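Side-chain contacts in Proline/betaine transporter, RALF (Rickettsia prowazekii str. Madrid E, PDB 4D7R), which probably acts as a guanine nucleotide exchange factor, studied here as an engineered chimera of a Rickettsia Sec7 domain and a Legionella capping domain: residues R118-F123 and F218-V223; P227-T232 and E329-A334. One frame throughout, in Å; residues are numbered along the deposited sequence.

The two contacts follow one another along the chain: contact 1 closes at residue 223, and contact 2 opens four residues later at 227. Their centres lie about 27 Å apart, on opposite sides of the centre of the chain. Contact 1 lays the connection that leads from the Sec7 part toward the capping part against the end of Sec7 helix 112-121. Contact 2 lies in the capping part, where strand 228-232 of a six-stranded antiparallel sheet meets helix 330-339. The chain thus leaves one fold and enters the next within a few residues. Because this is an engineered fusion of two bacterial RalF proteins, packing probably near the junction need not reproduce either parent.

Contact 1: R118-F123 and F218-V223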
# COMPACT_ATOMS: atom_id res chain seq x y z
N ARG A 118 0.80 -11.40 -14.47
CA ARG A 118 1.35 -10.37 -15.30
C ARG A 118 1.15 -8.99 -14.67
O ARG A 118 2.06 -8.25 -14.57
CB ARG A 118 0.75 -10.46 -16.69
CG ARG A 118 1.53 -9.71 -17.71
CD ARG A 118 1.14 -10.10 -19.11
NE ARG A 118 0.46 -9.03 -19.79
CZ ARG A 118 -0.69 -9.15 -20.39
NH1 ARG A 118 -1.21 -10.32 -20.55
NH2 ARG A 118 -1.35 -8.10 -20.80
N PHE A 119 -0.05 -8.70 -14.25
CA PHE A 119 -0.40 -7.42 -13.63
C PHE A 119 0.51 -7.17 -12.44
O PHE A 119 1.16 -6.12 -12.38
CB PHE A 119 -1.89 -7.37 -13.20
CG PHE A 119 -2.32 -6.05 -12.59
CD1 PHE A 119 -2.48 -4.91 -13.38
CD2 PHE A 119 -2.50 -5.93 -11.21
CE1 PHE A 119 -2.88 -3.69 -12.81
CE2 PHE A 119 -2.88 -4.69 -10.64
CZ PHE A 119 -3.07 -3.59 -11.44
N LEU A 120 0.61 -8.15 -11.52
CA LEU A 120 1.41 -8.02 -10.30
C LEU A 120 2.94 -7.77 -10.54
O LEU A 120 3.61 -7.25 -9.64
CB LEU A 120 1.16 -9.20 -9.32
CG LEU A 120 -0.26 -9.37 -8.74
CD1 LEU A 120 -0.37 -10.66 -7.95
CD2 LEU A 120 -0.70 -8.15 -7.90
N GLN A 121 3.45 -8.12 -11.74
CA GLN A 121 4.86 -7.94 -12.14
C GLN A 121 5.12 -6.59 -12.81
O GLN A 121 6.28 -6.20 -12.97
CB GLN A 121 5.30 -9.06 -13.10
CG GLN A 121 5.47 -10.43 -12.46
CD GLN A 121 5.42 -11.53 -13.48
OE1 GLN A 121 5.01 -12.66 -13.21
NE2 GLN A 121 5.87 -11.23 -14.68
N SER A 122 4.06 -5.86 -13.19
CA SER A 122 4.19 -4.56 -13.88
C SER A 122 4.68 -3.41 -12.99
O SER A 122 4.99 -2.31 -13.48
CB SER A 122 2.89 -4.20 -14.60
OG SER A 122 1.85 -3.97 -13.67
N PHE A 123 4.78 -3.67 -11.68
CA PHE A 123 5.26 -2.71 -10.67
C PHE A 123 5.80 -3.48 -9.45
O PHE A 123 5.71 -4.72 -9.40
CB PHE A 123 4.09 -1.76 -10.25
CG PHE A 123 2.78 -2.45 -9.95
CD1 PHE A 123 2.61 -3.17 -8.77
CD2 PHE A 123 1.73 -2.40 -10.86
CE1 PHE A 123 1.42 -3.88 -8.53
CE2 PHE A 123 0.54 -3.10 -10.61
CZ PHE A 123 0.38 -3.81 -9.44
N PHE A 218 3.11 -17.08 -6.66
CA PHE A 218 3.23 -15.78 -7.32
C PHE A 218 4.66 -15.27 -7.13
O PHE A 218 5.29 -15.55 -6.10
CB PHE A 218 2.28 -14.76 -6.66
CG PHE A 218 0.82 -14.83 -7.04
CD1 PHE A 218 0.42 -14.57 -8.35
CD2 PHE A 218 -0.16 -15.05 -6.08
CE1 PHE A 218 -0.93 -14.63 -8.71
CE2 PHE A 218 -1.51 -15.09 -6.44
CZ PHE A 218 -1.89 -14.87 -7.75
N LYS A 219 5.16 -14.52 -8.13
CA LYS A 219 6.40 -13.74 -8.04
C LYS A 219 5.89 -12.40 -7.49
O LYS A 219 5.15 -11.68 -8.19
CB LYS A 219 7.05 -13.55 -9.43
CG LYS A 219 7.69 -14.82 -10.03
CD LYS A 219 8.90 -15.37 -9.24
CE LYS A 219 10.18 -14.57 -9.38
NZ LYS A 219 11.25 -15.09 -8.49
N LEU A 220 6.11 -12.15 -6.19
CA LEU A 220 5.64 -10.92 -5.54
C LEU A 220 6.88 -10.13 -5.13
O LEU A 220 7.62 -10.54 -4.23
CB LEU A 220 4.76 -11.18 -4.30
CG LEU A 220 3.50 -12.05 -4.43
CD1 LEU A 220 2.99 -12.44 -3.06
CD2 LEU A 220 2.39 -11.35 -5.22
N ASN A 221 7.10 -9.03 -5.83
CA ASN A 221 8.23 -8.17 -5.56
C ASN A 221 7.71 -6.99 -4.77
O ASN A 221 6.98 -6.15 -5.32
CB ASN A 221 8.93 -7.75 -6.87
CG ASN A 221 9.31 -8.90 -7.77
OD1 ASN A 221 8.90 -8.95 -8.94
ND2 ASN A 221 10.09 -9.85 -7.25
N PHE A 222 7.95 -7.01 -3.46
CA PHE A 222 7.53 -5.95 -2.55
C PHE A 222 8.62 -4.95 -2.38
O PHE A 222 9.80 -5.28 -2.58
CB PHE A 222 7.16 -6.52 -1.17
CG PHE A 222 5.84 -7.23 -1.15
CD1 PHE A 222 4.65 -6.52 -1.05
CD2 PHE A 222 5.78 -8.62 -1.22
CE1 PHE A 222 3.42 -7.18 -1.08
CE2 PHE A 222 4.54 -9.28 -1.21
CZ PHE A 222 3.37 -8.56 -1.15
N VAL A 223 8.26 -3.73 -1.98
CA VAL A 223 9.25 -2.71 -1.65
C VAL A 223 9.99 -3.17 -0.37
O VAL A 223 9.41 -3.92 0.42
CB VAL A 223 8.64 -1.29 -1.49
CG1 VAL A 223 8.07 -0.81 -2.82
CG2 VAL A 223 7.57 -1.25 -0.40
O HOH W 1 5.36 -8.53 -7.99
O HOH W 2 3.82 -14.81 -10.75
O HOH W 3 7.89 -6.47 -10.08
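Leu120 brings a single methyl, CD1, to two apolar side chains of 218-223, Phe218 and Leu220. Leu120 CD1 lies over one face of the Phe218 ring, 4.2 Å from its centroid and 20° off the ring normal, a CH-pi contact displaced toward the CD1-CE1 rim. The same Leu120 CD1 meets Leu220 CD2 at 3.9 Å, the two leucines running alongside each other in the same direction. With CD1 anti to CA (chi2 173°), Leu120 is stretched out far enough to reach both partners. The Phe218 ring also packs on Leu113, Leu116 and Arg117 of helix 112-121 and on Thr165 and Ile166 of helix 155-173, so it touches both of those helices.

Polar contact across the segments runs through water. Water 1 donates to Leu120 O (2.7 Å from the water oxygen) and to Lys219 O (3.2 Å), and its oxygen accepts from Asn221 N at 2.8 Å. Water 3 lies between Phe123 O and Asn221 OD1, but with more acceptors around it than protons to give, it cannot serve all of them at once.

Hydrogen bonds within the first segment shape the turn after the helix. Ser122 OG donates to Phe119 O at 2.6 Å, in the carbonyl plane on a lone pair with a C=O...OG angle of 145°, and that oxygen also takes the backbone N-H of Ser122.

The contact lies at the edge of the Sec7 part, probably close to the junction of the fusion, and the pairing may not be native to either parent. Its chemistry implies apolar anchoring by Phe218 and Leu220, while backbone oxygens at and just past the end of helix 112-121 meet the loop through bridging waters.

Contact 2: P227-T232 and E329-A334; sequences PGYELT and ESIDLA
Tyr229 turns the edge of its ring to Ala334, joining a strand of the capping part's six-stranded antiparallel sheet to the helix 330-339 that lies against it. Tyr229 CE2 sits 3.9 Å from Ala334 CB, which lies near the ring plane, so the methyl meets the rim and not a face. The same CE2 is 3.9 Å from Ala334 C, and the ring thus also touches the helix backbone. One turn earlier, Ile331 CG1 approaches Tyr229 OH loosely, at 4.4 Å. Tyr229 has CG anti to its carbonyl carbon (chi1 -58°), and its ring reaches away from the strand to the first turns of the helix.

Further out, helix 356-376 packs on Tyr229 and Ile331: Ala362 touches both, and Leu359 touches Ile331. Ala334 also packs on Ile322 and Pro324 of strand 319-324 and on Ala299 of strand 298-304; the Ala334 methyl is thus in contact with the sheet. Strand 228-232 is held between strands 319-324 and 347-349, with Tyr229 bonded through its backbone to Ile322. The helix starts at Glu329, its N-cap residue, and Ala334 N donates to Ser330 O at 3.0 Å in its first turns. The phenol's polar end is satisfied beyond the two segments: Tyr229 OH is hydrogen-bonded to the backbone oxygen of Leu359.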
# COMPACT_ATOMS: atom_id res chain seq x y z
N PRO A 227 7.34 4.56 2.29
CA PRO A 227 7.59 5.99 2.53
C PRO A 227 7.21 6.43 3.95
O PRO A 227 6.29 5.87 4.57
CB PRO A 227 6.72 6.70 1.49
CG PRO A 227 6.32 5.66 0.52
CD PRO A 227 6.33 4.36 1.23
N GLY A 228 7.98 7.38 4.45
CA GLY A 228 7.80 7.97 5.77
C GLY A 228 8.66 7.36 6.85
O GLY A 228 9.82 6.99 6.62
N TYR A 229 8.09 7.28 8.04
CA TYR A 229 8.77 6.75 9.20
C TYR A 229 8.26 5.35 9.47
O TYR A 229 7.05 5.13 9.48
CB TYR A 229 8.47 7.63 10.44
CG TYR A 229 8.86 9.08 10.31
CD1 TYR A 229 10.20 9.48 10.38
CD2 TYR A 229 7.90 10.07 10.13
CE1 TYR A 229 10.56 10.82 10.25
CE2 TYR A 229 8.25 11.42 10.03
CZ TYR A 229 9.58 11.79 10.10
OH TYR A 229 9.94 13.11 10.00
N GLU A 230 9.17 4.42 9.73
CA GLU A 230 8.77 3.06 10.12
C GLU A 230 9.47 2.64 11.41
O GLU A 230 10.70 2.70 11.50
CB GLU A 230 8.98 2.01 9.01
CG GLU A 230 8.55 0.60 9.44
CD GLU A 230 8.64 -0.53 8.42
OE1 GLU A 230 9.47 -0.43 7.48
OE2 GLU A 230 7.93 -1.54 8.60
N LEU A 231 8.66 2.23 12.39
CA LEU A 231 9.13 1.71 13.67
C LEU A 231 8.87 0.23 13.57
O LEU A 231 7.77 -0.16 13.21
CB LEU A 231 8.32 2.31 14.84
CG LEU A 231 8.50 3.82 15.02
CD1 LEU A 231 7.24 4.57 14.60
CD2 LEU A 231 8.93 4.15 16.45
N THR A 232 9.89 -0.60 13.76
CA THR A 232 9.74 -2.05 13.69
C THR A 232 10.89 -2.67 14.43
O THR A 232 12.04 -2.33 14.17
CB THR A 232 9.58 -2.62 12.25
OG1 THR A 232 9.35 -4.03 12.35
CG2 THR A 232 10.78 -2.36 11.33
N GLU A 329 3.49 21.93 7.45
CA GLU A 329 3.52 21.48 8.84
C GLU A 329 3.06 20.02 9.06
O GLU A 329 3.03 19.56 10.21
CB GLU A 329 2.87 22.47 9.82
CG GLU A 329 3.51 23.85 9.83
CD GLU A 329 2.78 24.82 10.73
OE1 GLU A 329 2.74 24.59 11.96
OE2 GLU A 329 2.20 25.79 10.19
N SER A 330 2.75 19.28 7.97
CA SER A 330 2.45 17.83 8.09
C SER A 330 3.71 17.09 8.56
O SER A 330 3.63 16.15 9.37
CB SER A 330 2.01 17.28 6.74
OG SER A 330 0.64 17.55 6.54
N ILE A 331 4.88 17.51 8.06
CA ILE A 331 6.16 16.92 8.44
C ILE A 331 6.37 16.94 9.96
O ILE A 331 6.74 15.91 10.54
CB ILE A 331 7.33 17.56 7.64
CG1 ILE A 331 8.66 16.80 7.89
CG2 ILE A 331 7.46 19.09 7.89
CD1 ILE A 331 9.58 16.75 6.61
N ASP A 332 6.11 18.09 10.60
CA ASP A 332 6.26 18.25 12.04
C ASP A 332 5.23 17.45 12.85
O ASP A 332 5.59 16.87 13.87
CB ASP A 332 6.34 19.72 12.41
CG ASP A 332 7.71 20.29 12.07
OD1 ASP A 332 8.71 19.88 12.72
OD2 ASP A 332 7.80 21.11 11.12
N LEU A 333 3.98 17.34 12.36
CA LEU A 333 2.98 16.50 13.02
C LEU A 333 3.40 15.00 12.99
O LEU A 333 3.32 14.34 14.02
CB LEU A 333 1.59 16.69 12.40
CG LEU A 333 0.50 15.71 12.88
CD1 LEU A 333 0.09 15.99 14.34
CD2 LEU A 333 -0.72 15.77 11.99
N ALA A 334 3.85 14.48 11.82
CA ALA A 334 4.30 13.09 11.70
C ALA A 334 5.57 12.85 12.55
O ALA A 334 5.66 11.82 13.26
CB ALA A 334 4.58 12.73 10.23